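Long-range contacts in beta-N-acetylhexosaminidase (Mycobacterium smegmatis, PDB 4YYF), which probably catalyses the hydrolysis of terminal non-reducing N-acetyl-D-hexosamine residues in N-acetyl-beta-D-hexosaminides, as a member of glycosyl hydrolase family 3: residues Val159-Asp163 / His204-His210; Val182-Gly187 / Val234-Leu239; Ala56-Arg60 / Ser86-Ile90; Leu79-Thr83 / Arg112-Leu116. The protein carries 1 engineered substitution. All coordinates share one frame; numbering follows the deposited sequence.

Contact 1: residues Val159-Asp163 / His204-His210; sequences VDVTD and HFPGHGH
Asp160 is held by the turn His204-Gly209 through both of its carboxylate oxygens. OD1 accepts two almost straight bonds, from His208 N and from His204 N, each 3.0 Å long. These donors approach from opposite faces of the carboxylate, an embrace that would resist its rotation. The other oxygen, OD2, turns its syn lone pair to His204 ND1 at 2.8 Å and lies in the imidazole plane, the two flat groups being only 15° apart. Gly209 fits closely against the loop 159-163: its CA makes a C-H...O contact of 3.2 Å with Val161 O, and its carbonyl O receives the Thr162 hydroxyl OG1 at 2.9 Å. A single water bridges the amides Val161 N and Gly209 N. Further along, Val161 O stands 3.0 Å above one face of the His210 ring, offset toward its rim, while the ring's ND1 is hydrogen-bonded to Asp232. An acetate ion, probably from the crystallisation liquor, sits about 3 Å from the His204 side chain at the nearest atoms. The loop His204-Gly209, with a cis peptide before His204 and another before Pro206, belongs to the Lys-His-Phe-Pro-Gly-His-Gly signature of family 3 N-acetylglucosaminidases, at the end of a TIM-barrel strand.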
loop_
_atom_site.group_PDB
_atom_site.type_symbol
_atom_site.label_atom_id
_atom_site.label_comp_id
_atom_site.label_asym_id
_atom_site.label_seq_id
_atom_site.Cartn_x
_atom_site.Cartn_y
_atom_site.Cartn_z
ATOM N N VAL A 159 -2.418 -4.231 -10.376
ATOM C CA VAL A 159 -1.778 -4.914 -11.499
ATOM C C VAL A 159 -2.161 -6.387 -11.516
ATOM O O VAL A 159 -1.658 -7.167 -12.332
ATOM C CB VAL A 159 -0.239 -4.731 -11.500
ATOM C CG1 VAL A 159 0.131 -3.244 -11.655
ATOM C CG2 VAL A 159 0.360 -5.295 -10.228
ATOM N N ASP A 160 -3.080 -6.759 -10.629
ATOM C CA ASP A 160 -3.689 -8.081 -10.682
ATOM C C ASP A 160 -4.258 -8.372 -12.064
ATOM O O ASP A 160 -4.797 -7.487 -12.735
ATOM C CB ASP A 160 -4.809 -8.209 -9.647
ATOM C CG ASP A 160 -4.319 -8.042 -8.226
ATOM O OD1 ASP A 160 -3.187 -8.484 -7.919
ATOM O OD2 ASP A 160 -5.069 -7.453 -7.409
ATOM N N VAL A 161 -4.129 -9.629 -12.479
ATOM C CA VAL A 161 -4.557 -10.079 -13.790
ATOM C C VAL A 161 -5.721 -11.032 -13.569
ATOM O O VAL A 161 -5.587 -11.990 -12.813
ATOM C CB VAL A 161 -3.401 -10.842 -14.469
ATOM C CG1 VAL A 161 -3.825 -11.386 -15.805
ATOM C CG2 VAL A 161 -2.175 -9.925 -14.601
ATOM N N THR A 162 -6.866 -10.779 -14.204
ATOM C CA THR A 162 -8.021 -11.649 -13.991
ATOM C C THR A 162 -9.078 -11.513 -15.072
ATOM O O THR A 162 -9.156 -10.499 -15.772
ATOM C CB THR A 162 -8.711 -11.361 -12.631
ATOM O OG1 THR A 162 -9.627 -12.418 -12.320
ATOM C CG2 THR A 162 -9.489 -10.069 -12.691
ATOM N N ASP A 163 -9.907 -12.544 -15.176
ATOM C CA ASP A 163 -11.080 -12.521 -16.047
ATOM C C ASP A 163 -12.370 -12.705 -15.245
ATOM O O ASP A 163 -13.436 -12.963 -15.817
ATOM C CB ASP A 163 -10.973 -13.618 -17.105
ATOM C CG ASP A 163 -10.707 -14.982 -16.498
ATOM O OD1 ASP A 163 -10.856 -15.141 -15.265
ATOM O OD2 ASP A 163 -10.351 -15.907 -17.257
ATOM N N HIS A 204 -1.918 -6.467 -6.143
ATOM C CA HIS A 204 -1.494 -6.928 -4.817
ATOM C C HIS A 204 -0.462 -8.062 -4.980
ATOM O O HIS A 204 -0.822 -9.190 -5.314
ATOM C CB HIS A 204 -2.708 -7.457 -4.018
ATOM C CG HIS A 204 -3.841 -6.481 -3.882
ATOM N ND1 HIS A 204 -4.794 -6.292 -4.877
ATOM C CD2 HIS A 204 -4.207 -5.655 -2.873
ATOM C CE1 HIS A 204 -5.662 -5.387 -4.488
ATOM N NE2 HIS A 204 -5.333 -4.977 -3.266
ATOM N N PHE A 205 0.813 -7.763 -4.744
ATOM C CA PHE A 205 1.922 -8.700 -4.991
ATOM C C PHE A 205 1.859 -9.947 -4.093
ATOM O O PHE A 205 1.565 -9.844 -2.899
ATOM C CB PHE A 205 3.242 -7.949 -4.756
ATOM C CG PHE A 205 4.483 -8.726 -5.099
ATOM C CD1 PHE A 205 5.104 -9.536 -4.148
ATOM C CD2 PHE A 205 5.074 -8.599 -6.355
ATOM C CE1 PHE A 205 6.273 -10.236 -4.457
ATOM C CE2 PHE A 205 6.245 -9.292 -6.661
ATOM C CZ PHE A 205 6.844 -10.111 -5.705
ATOM N N PRO A 206 2.163 -11.141 -4.651
ATOM C CA PRO A 206 2.540 -11.445 -6.040
ATOM C C PRO A 206 1.361 -11.755 -6.966
ATOM O O PRO A 206 1.558 -12.374 -8.018
ATOM C CB PRO A 206 3.386 -12.703 -5.884
ATOM C CG PRO A 206 2.726 -13.424 -4.721
ATOM C CD PRO A 206 2.378 -12.298 -3.764
ATOM N N GLY A 207 0.151 -11.356 -6.586
ATOM C CA GLY A 207 -0.983 -11.497 -7.490
ATOM C C GLY A 207 -2.251 -12.048 -6.866
ATOM O O GLY A 207 -2.303 -13.219 -6.481
ATOM N N HIS A 208 -3.289 -11.215 -6.798
ATOM C CA HIS A 208 -4.578 -11.608 -6.194
ATOM C C HIS A 208 -5.577 -11.996 -7.286
ATOM O O HIS A 208 -6.661 -12.523 -7.003
ATOM C CB HIS A 208 -5.148 -10.437 -5.371
ATOM C CG HIS A 208 -6.102 -10.837 -4.296
ATOM N ND1 HIS A 208 -7.229 -11.623 -4.528
ATOM C CD2 HIS A 208 -6.133 -10.563 -2.969
ATOM C CE1 HIS A 208 -7.877 -11.811 -3.408
ATOM N NE2 HIS A 208 -7.232 -11.176 -2.432
ATOM N N GLY A 209 -5.211 -11.737 -8.541
ATOM C CA GLY A 209 -6.135 -11.892 -9.654
ATOM C C GLY A 209 -6.716 -13.286 -9.835
ATOM O O GLY A 209 -7.855 -13.428 -10.273
ATOM N N HIS A 210 -5.944 -14.319 -9.512
ATOM C CA HIS A 210 -6.438 -15.691 -9.684
ATOM C C HIS A 210 -6.570 -16.415 -8.340
ATOM O O HIS A 210 -6.588 -17.641 -8.295
ATOM C CB HIS A 210 -5.529 -16.488 -10.635
ATOM C CG HIS A 210 -5.396 -15.879 -11.999
ATOM N ND1 HIS A 210 -4.334 -15.081 -12.361
ATOM C CD2 HIS A 210 -6.198 -15.958 -13.091
ATOM C CE1 HIS A 210 -4.481 -14.697 -13.622
ATOM N NE2 HIS A 210 -5.605 -15.214 -14.081
HETATM O O HOH W 1 -2.837 -11.310 -10.455
#

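Contact 2: residues Val182-Gly187 / Val234-Leu239; sequences VTEYAG and VPYRTL
Leu239 lays its CD2 methyl over the backbone of Gly187, with CD2 3.6 Å from Gly187 CA, where the absence of a side chain lets the helices close in. Both methyls lie against Gly187; CD1, 3.8 Å from Gly187 N, also reaches Ala186 CB at 4.2 Å. With CG anti to the carbonyl carbon (chi1 -62°), Leu239 directs this fork toward the facing helix. One turn earlier, the Pro235 ring takes over: its CG packs on Val182 CG1 at 3.7 Å, and its CA lies 3.3 Å from Thr183 OG1. That hydroxyl is hydrogen-bonded to Pro179 O, so its polar need is met within its own helix and it touches Pro235 only by packing. Thr183 also sends its CG2 methyl to Thr238 OG1 at 3.2 Å, the two side chains crossing at about a right angle on the more open side of the interface. The short axes pass 9.2 Å apart with a signed crossing angle of -51°. Helices 179-196 and 234-239 of the barrel domain thus meet through methyls, methylenes and a proline ring. Their fit depends on shape, and the threonine hydroxyls contribute volume to the interface without bonding across it.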
loop_
_atom_site.group_PDB
_atom_site.type_symbol
_atom_site.label_atom_id
_atom_site.label_comp_id
_atom_site.label_asym_id
_atom_site.label_seq_id
_atom_site.Cartn_x
_atom_site.Cartn_y
_atom_site.Cartn_z
ATOM N N VAL A 182 -2.215 -5.457 -18.968
ATOM C CA VAL A 182 -2.070 -4.870 -17.642
ATOM C C VAL A 182 -0.834 -3.983 -17.593
ATOM O O VAL A 182 -0.897 -2.848 -17.121
ATOM C CB VAL A 182 -2.013 -5.938 -16.527
ATOM C CG1 VAL A 182 -1.601 -5.303 -15.194
ATOM C CG2 VAL A 182 -3.365 -6.632 -16.395
ATOM N N THR A 183 0.280 -4.488 -18.109
ATOM C CA THR A 183 1.525 -3.719 -18.084
ATOM C C THR A 183 1.364 -2.374 -18.784
ATOM O O THR A 183 1.747 -1.335 -18.252
ATOM C CB THR A 183 2.665 -4.501 -18.726
ATOM O OG1 THR A 183 2.823 -5.746 -18.027
ATOM C CG2 THR A 183 3.965 -3.700 -18.669
ATOM N N GLU A 184 0.780 -2.391 -19.977
ATOM C CA GLU A 184 0.566 -1.153 -20.715
ATOM C C GLU A 184 -0.347 -0.185 -19.970
ATOM O O GLU A 184 0.008 0.975 -19.770
ATOM C CB GLU A 184 -0.011 -1.446 -22.101
ATOM C CG GLU A 184 0.028 -0.250 -23.024
ATOM C CD GLU A 184 -0.709 -0.492 -24.323
ATOM O OE1 GLU A 184 -1.346 -1.561 -24.462
ATOM O OE2 GLU A 184 -0.653 0.395 -25.202
ATOM N N TYR A 185 -1.517 -0.659 -19.548
ATOM C CA TYR A 185 -2.515 0.237 -18.968
ATOM C C TYR A 185 -2.228 0.633 -17.522
ATOM O O TYR A 185 -2.295 1.823 -17.169
ATOM C CB TYR A 185 -3.930 -0.339 -19.137
ATOM C CG TYR A 185 -4.471 -0.120 -20.520
ATOM C CD1 TYR A 185 -4.096 -0.945 -21.576
ATOM C CD2 TYR A 185 -5.348 0.926 -20.780
ATOM C CE1 TYR A 185 -4.585 -0.734 -22.861
ATOM C CE2 TYR A 185 -5.840 1.150 -22.058
ATOM C CZ TYR A 185 -5.457 0.318 -23.087
ATOM O OH TYR A 185 -5.956 0.547 -24.342
ATOM N N ALA A 186 -1.891 -0.334 -16.673
ATOM C CA ALA A 186 -1.516 0.033 -15.304
ATOM C C ALA A 186 -0.245 0.886 -15.318
ATOM O O ALA A 186 -0.078 1.798 -14.500
ATOM C CB ALA A 186 -1.315 -1.202 -14.438
ATOM N N GLY A 187 0.665 0.572 -16.231
ATOM C CA GLY A 187 1.883 1.359 -16.361
ATOM C C GLY A 187 1.570 2.815 -16.666
ATOM O O GLY A 187 2.177 3.736 -16.099
ATOM N N VAL A 234 4.183 -10.914 -14.270
ATOM C CA VAL A 234 4.730 -10.243 -15.455
ATOM C C VAL A 234 4.742 -8.697 -15.385
ATOM O O VAL A 234 5.768 -8.084 -15.694
ATOM C CB VAL A 234 4.093 -10.779 -16.768
ATOM C CG1 VAL A 234 4.524 -9.950 -17.963
ATOM C CG2 VAL A 234 4.485 -12.243 -16.968
ATOM N N PRO A 235 3.624 -8.063 -14.968
ATOM C CA PRO A 235 3.622 -6.593 -14.904
ATOM C C PRO A 235 4.702 -5.996 -13.987
ATOM O O PRO A 235 5.258 -4.943 -14.309
ATOM C CB PRO A 235 2.219 -6.273 -14.356
ATOM C CG PRO A 235 1.374 -7.421 -14.825
ATOM C CD PRO A 235 2.276 -8.619 -14.716
ATOM N N TYR A 236 4.995 -6.650 -12.867
ATOM C CA TYR A 236 6.012 -6.143 -11.944
ATOM C C TYR A 236 7.402 -6.056 -12.576
ATOM O O TYR A 236 8.205 -5.213 -12.189
ATOM C CB TYR A 236 6.078 -7.000 -10.673
ATOM C CG TYR A 236 4.817 -6.955 -9.838
ATOM C CD1 TYR A 236 4.618 -5.954 -8.899
ATOM C CD2 TYR A 236 3.821 -7.917 -9.990
ATOM C CE1 TYR A 236 3.461 -5.907 -8.128
ATOM C CE2 TYR A 236 2.655 -7.874 -9.225
ATOM C CZ TYR A 236 2.491 -6.867 -8.297
ATOM O OH TYR A 236 1.339 -6.821 -7.529
ATOM N N ARG A 237 7.678 -6.923 -13.548
ATOM C CA ARG A 237 9.005 -6.971 -14.164
ATOM C C ARG A 237 9.433 -5.641 -14.756
ATOM O O ARG A 237 10.603 -5.295 -14.707
ATOM C CB ARG A 237 9.072 -8.023 -15.263
ATOM C CG ARG A 237 8.848 -9.455 -14.830
ATOM C CD ARG A 237 8.797 -10.304 -16.086
ATOM N NE ARG A 237 8.455 -11.705 -15.857
ATOM C CZ ARG A 237 8.251 -12.580 -16.840
ATOM N NH1 ARG A 237 7.950 -13.842 -16.565
ATOM N NH2 ARG A 237 8.346 -12.187 -18.103
ATOM N N THR A 238 8.493 -4.901 -15.335
ATOM C CA THR A 238 8.832 -3.586 -15.873
ATOM C C THR A 238 8.380 -2.433 -14.974
ATOM O O THR A 238 9.045 -1.407 -14.911
ATOM C CB THR A 238 8.318 -3.370 -17.308
ATOM O OG1 THR A 238 6.904 -3.508 -17.329
ATOM C CG2 THR A 238 8.930 -4.390 -18.255
ATOM N N LEU A 239 7.264 -2.598 -14.275
ATOM C CA LEU A 239 6.659 -1.474 -13.571
ATOM C C LEU A 239 7.369 -1.109 -12.266
ATOM O O LEU A 239 7.326 0.038 -11.844
ATOM C CB LEU A 239 5.166 -1.719 -13.325
ATOM C CG LEU A 239 4.333 -1.857 -14.598
ATOM C CD1 LEU A 239 2.847 -1.876 -14.287
ATOM C CD2 LEU A 239 4.667 -0.715 -15.560
#

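Contact 3: residues Ala56-Arg60 / Ser86-Ile90; sequences AADAR and SLGDI
Two neighbouring helices of the TIM-barrel domain, 56-66 and 86-93, run side by side here, and Arg60 and Ile90 supply most of the interface. Arg60 lies across Ile90: one face of its guanidinium rests on CG1, which stands 3.6 Å above the plane over the centre, while the Arg60 CB methylene touches Ile90 CD1 at 3.8 Å. After two extended torsions, a bend at chi3 (-64°) folds the guanidinium over the isoleucine. From there it grips Asp89 end-on, NH1 and NH2 both bonding to the single oxygen OD2 at 3.0 Å each. The oxygen lies near the guanidinium plane, but the carboxylate is turned 47° against it, giving a salt bridge with both donors on one atom. Strands 49-52 and 70-73, which precede the two helices, are paired in parallel, and the helix segments keep that sense, being only 8° apart in direction, as expected of consecutive beta-alpha units. On the barrel side of the salt bridge, Ile90 CD1 packs against Ala59 CB at 4.2 Å, and Ala59 in turn reaches Ile71 of strand 70-73. At the N-terminal ends, the small residues pair: Ala56 CB is 3.4 Å from Ser86 OG, whose hydroxyl also has a weak bond with Met81 O.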
loop_
_atom_site.group_PDB
_atom_site.type_symbol
_atom_site.label_atom_id
_atom_site.label_comp_id
_atom_site.label_asym_id
_atom_site.label_seq_id
_atom_site.Cartn_x
_atom_site.Cartn_y
_atom_site.Cartn_z
ATOM N N ALA A 56 -10.938 14.505 11.352
ATOM C CA ALA A 56 -9.822 15.379 11.695
ATOM C C ALA A 56 -9.328 15.145 13.129
ATOM O O ALA A 56 -8.130 15.094 13.354
ATOM C CB ALA A 56 -10.193 16.846 11.485
ATOM N N ALA A 57 -10.243 15.004 14.090
ATOM C CA ALA A 57 -9.841 14.877 15.503
ATOM C C ALA A 57 -9.057 13.584 15.746
ATOM O O ALA A 57 -8.099 13.541 16.527
ATOM C CB ALA A 57 -11.065 14.965 16.445
ATOM N N ASP A 58 -9.464 12.529 15.059
ATOM C CA ASP A 58 -8.795 11.231 15.137
ATOM C C ASP A 58 -7.389 11.331 14.508
ATOM O O ASP A 58 -6.385 10.871 15.088
ATOM C CB ASP A 58 -9.667 10.191 14.402
ATOM C CG ASP A 58 -9.146 8.767 14.535
ATOM O OD1 ASP A 58 -8.599 8.408 15.601
ATOM O OD2 ASP A 58 -9.302 7.989 13.560
ATOM N N ALA A 59 -7.308 11.965 13.339
ATOM C CA ALA A 59 -6.026 12.157 12.666
ATOM C C ALA A 59 -5.122 13.077 13.472
ATOM O O ALA A 59 -3.918 12.835 13.587
ATOM C CB ALA A 59 -6.223 12.721 11.261
ATOM N N ARG A 60 -5.695 14.146 14.016
ATOM C CA ARG A 60 -4.890 15.107 14.769
ATOM C C ARG A 60 -4.239 14.451 15.992
ATOM O O ARG A 60 -3.069 14.677 16.272
ATOM C CB ARG A 60 -5.725 16.310 15.203
ATOM C CG ARG A 60 -4.899 17.385 15.916
ATOM C CD ARG A 60 -5.735 18.617 16.266
ATOM N NE ARG A 60 -6.227 19.285 15.061
ATOM C CZ ARG A 60 -5.505 20.115 14.313
ATOM N NH1 ARG A 60 -4.239 20.387 14.639
ATOM N NH2 ARG A 60 -6.051 20.675 13.238
ATOM N N SER A 86 -8.140 21.359 7.720
ATOM C CA SER A 86 -7.634 20.620 8.874
ATOM C C SER A 86 -6.506 19.649 8.503
ATOM O O SER A 86 -5.515 19.555 9.226
ATOM C CB SER A 86 -8.772 19.961 9.670
ATOM O OG SER A 86 -9.353 18.915 8.930
ATOM N N LEU A 87 -6.603 18.957 7.369
ATOM C CA LEU A 87 -5.496 18.074 6.982
ATOM C C LEU A 87 -4.201 18.864 6.793
ATOM O O LEU A 87 -3.148 18.459 7.277
ATOM C CB LEU A 87 -5.814 17.256 5.726
ATOM C CG LEU A 87 -4.648 16.355 5.266
ATOM C CD1 LEU A 87 -4.287 15.282 6.317
ATOM C CD2 LEU A 87 -4.961 15.716 3.936
ATOM N N GLY A 88 -4.288 20.003 6.107
ATOM C CA GLY A 88 -3.128 20.850 5.895
ATOM C C GLY A 88 -2.478 21.263 7.201
ATOM O O GLY A 88 -1.260 21.239 7.328
ATOM N N ASP A 89 -3.303 21.627 8.177
ATOM C CA ASP A 89 -2.813 22.059 9.473
ATOM C C ASP A 89 -2.084 20.934 10.212
ATOM O O ASP A 89 -1.009 21.143 10.789
ATOM C CB ASP A 89 -3.977 22.575 10.309
ATOM C CG ASP A 89 -3.531 23.166 11.625
ATOM O OD1 ASP A 89 -2.959 24.269 11.604
ATOM O OD2 ASP A 89 -3.765 22.538 12.675
ATOM N N ILE A 90 -2.668 19.742 10.189
ATOM C CA ILE A 90 -2.073 18.572 10.852
ATOM C C ILE A 90 -0.765 18.168 10.168
ATOM O O ILE A 90 0.241 17.884 10.828
ATOM C CB ILE A 90 -3.076 17.396 10.849
ATOM C CG1 ILE A 90 -4.277 17.749 11.732
ATOM C CG2 ILE A 90 -2.423 16.103 11.336
ATOM C CD1 ILE A 90 -5.511 16.895 11.480
#

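Contact 4: residues Leu79-Thr83 / Arg112-Leu116; sequences LSMLT and RLASL
Leu79 and Leu82 hold CG anti to the carbonyl carbon (chi1 -61° and -54°), and with extended second torsions both present their methyl forks to the segment Arg112-Leu116. Leu82 CD1 does double duty: it meets Leu113 CD2 at 3.8 Å, where the two side chains cross at about a right angle, and Leu116 CD1 at 4.2 Å. Leu79 reaches the same leucines more loosely, its CD2 lying 4.4 Å from Leu113 CD2 and its CB 4.3 Å from Leu116 CD1, and it also meets polar atoms. Its CD1 methyl approaches Arg112 O at 3.6 Å and Ser115 OG at 3.8 Å, so an apolar tip borders two oxygens. At the outer margin, Thr83 CG2 and Leu116 CD2 reach toward each other tip to tip, 4.0 Å apart. Leu116 thereby offers one methyl to the leucines and the other to the threonine. All these meetings are van der Waals contacts, graded from the buried pair Leu82 and Leu113 to the exposed Thr83 and Leu116. Leu113 stands at the N-cap of helix 114-117, and its amide N is anchored by Glu105 of strand 100-107. Its side chain also touches Val103 of that strand, and Leu82 backs onto Leu87 of helix 86-93. The contact therefore bridges the loop between strand 70-73 and helix 86-93 to the short helix that follows strands 100-107 and 110-111, with Leu149 packing against both Thr83 and Leu116.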
loop_
_atom_site.group_PDB
_atom_site.type_symbol
_atom_site.label_atom_id
_atom_site.label_comp_id
_atom_site.label_asym_id
_atom_site.label_seq_id
_atom_site.Cartn_x
_atom_site.Cartn_y
_atom_site.Cartn_z
ATOM N N LEU A 79 -14.777 13.182 4.998
ATOM C CA LEU A 79 -13.889 13.850 4.027
ATOM C C LEU A 79 -13.786 15.375 4.158
ATOM O O LEU A 79 -12.989 16.010 3.461
ATOM C CB LEU A 79 -14.298 13.503 2.594
ATOM C CG LEU A 79 -14.239 12.023 2.215
ATOM C CD1 LEU A 79 -14.593 11.825 0.743
ATOM C CD2 LEU A 79 -12.860 11.485 2.509
ATOM N N SER A 80 -14.569 15.972 5.045
ATOM C CA SER A 80 -14.506 17.424 5.196
ATOM C C SER A 80 -13.105 17.883 5.594
ATOM O O SER A 80 -12.718 19.009 5.296
ATOM C CB SER A 80 -15.556 17.929 6.189
ATOM O OG SER A 80 -15.317 17.376 7.459
HETATM N N MSE A 81 -12.331 17.017 6.249
HETATM C CA MSE A 81 -10.962 17.382 6.632
HETATM C C MSE A 81 -10.070 17.698 5.425
HETATM O O MSE A 81 -9.040 18.364 5.565
HETATM C CB MSE A 81 -10.318 16.279 7.481
HETATM C CG MSE A 81 -10.189 14.929 6.753
HETATM SE SE MSE A 81 -9.356 13.553 7.892
HETATM C CE MSE A 81 -7.623 14.373 8.046
ATOM N N LEU A 82 -10.450 17.222 4.241
ATOM C CA LEU A 82 -9.649 17.478 3.037
ATOM C C LEU A 82 -9.913 18.844 2.422
ATOM O O LEU A 82 -9.112 19.330 1.612
ATOM C CB LEU A 82 -9.913 16.419 1.966
ATOM C CG LEU A 82 -9.731 14.987 2.413
ATOM C CD1 LEU A 82 -10.099 14.050 1.274
ATOM C CD2 LEU A 82 -8.292 14.783 2.866
ATOM N N THR A 83 -11.043 19.452 2.770
ATOM C CA THR A 83 -11.404 20.738 2.177
ATOM C C THR A 83 -11.517 21.879 3.178
ATOM O O THR A 83 -11.696 23.030 2.773
ATOM C CB THR A 83 -12.725 20.666 1.363
ATOM O OG1 THR A 83 -13.796 20.245 2.215
ATOM C CG2 THR A 83 -12.595 19.693 0.199
ATOM N N ARG A 112 -12.685 6.290 -3.351
ATOM C CA ARG A 112 -13.093 6.942 -2.104
ATOM C C ARG A 112 -13.173 8.471 -2.218
ATOM O O ARG A 112 -13.841 9.112 -1.420
ATOM C CB ARG A 112 -12.158 6.535 -0.958
ATOM C CG ARG A 112 -12.008 5.014 -0.770
ATOM C CD ARG A 112 -13.348 4.276 -0.796
ATOM N NE ARG A 112 -13.202 2.846 -0.488
ATOM C CZ ARG A 112 -13.865 1.868 -1.098
ATOM N NH1 ARG A 112 -14.729 2.143 -2.063
ATOM N NH2 ARG A 112 -13.663 0.606 -0.743
ATOM N N LEU A 113 -12.521 9.049 -3.226
ATOM C CA LEU A 113 -12.565 10.506 -3.406
ATOM C C LEU A 113 -13.537 10.989 -4.497
ATOM O O LEU A 113 -13.585 12.188 -4.816
ATOM C CB LEU A 113 -11.159 11.045 -3.670
ATOM C CG LEU A 113 -10.114 10.731 -2.591
ATOM C CD1 LEU A 113 -8.752 11.306 -3.002
ATOM C CD2 LEU A 113 -10.556 11.289 -1.237
ATOM N N ALA A 114 -14.329 10.075 -5.048
ATOM C CA ALA A 114 -15.218 10.404 -6.180
ATOM C C ALA A 114 -16.147 11.595 -5.950
ATOM O O ALA A 114 -16.468 12.325 -6.890
ATOM C CB ALA A 114 -16.025 9.185 -6.621
ATOM N N SER A 115 -16.593 11.786 -4.713
ATOM C CA SER A 115 -17.525 12.875 -4.416
ATOM C C SER A 115 -16.852 14.232 -4.613
ATOM O O SER A 115 -17.521 15.244 -4.862
ATOM C CB SER A 115 -18.062 12.750 -2.986
ATOM O OG SER A 115 -16.994 12.792 -2.060
ATOM N N LEU A 116 -15.522 14.242 -4.523
ATOM C CA LEU A 116 -14.745 15.477 -4.647
ATOM C C LEU A 116 -14.012 15.602 -5.977
ATOM O O LEU A 116 -13.800 16.702 -6.476
ATOM C CB LEU A 116 -13.727 15.585 -3.499
ATOM C CG LEU A 116 -14.294 15.782 -2.091
ATOM C CD1 LEU A 116 -13.202 15.550 -1.045
ATOM C CD2 LEU A 116 -14.875 17.170 -1.924
#

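The four contacts show how chemistry follows position in a single barrel domain. Contacts 1 and 2 are buried and touch each other, Val159 O packing on Val182 CG1; helix 179-196 leads straight into strand 199-205, linking the two. Yet contact 1 is rich in hydrogen bonds at a probable ligand pocket, whereas contact 2, on the helical layer, is largely apolar. Contacts 3 and 4 are partly buried and also adjoin, through Met81 and Leu87, at the start of helix 86-93. Of these, contact 3 adds a surface salt bridge and contact 4 relies on leucines. Contacts 1 and 3 lie on opposite sides of the chain's centre, their centres 34 Å apart.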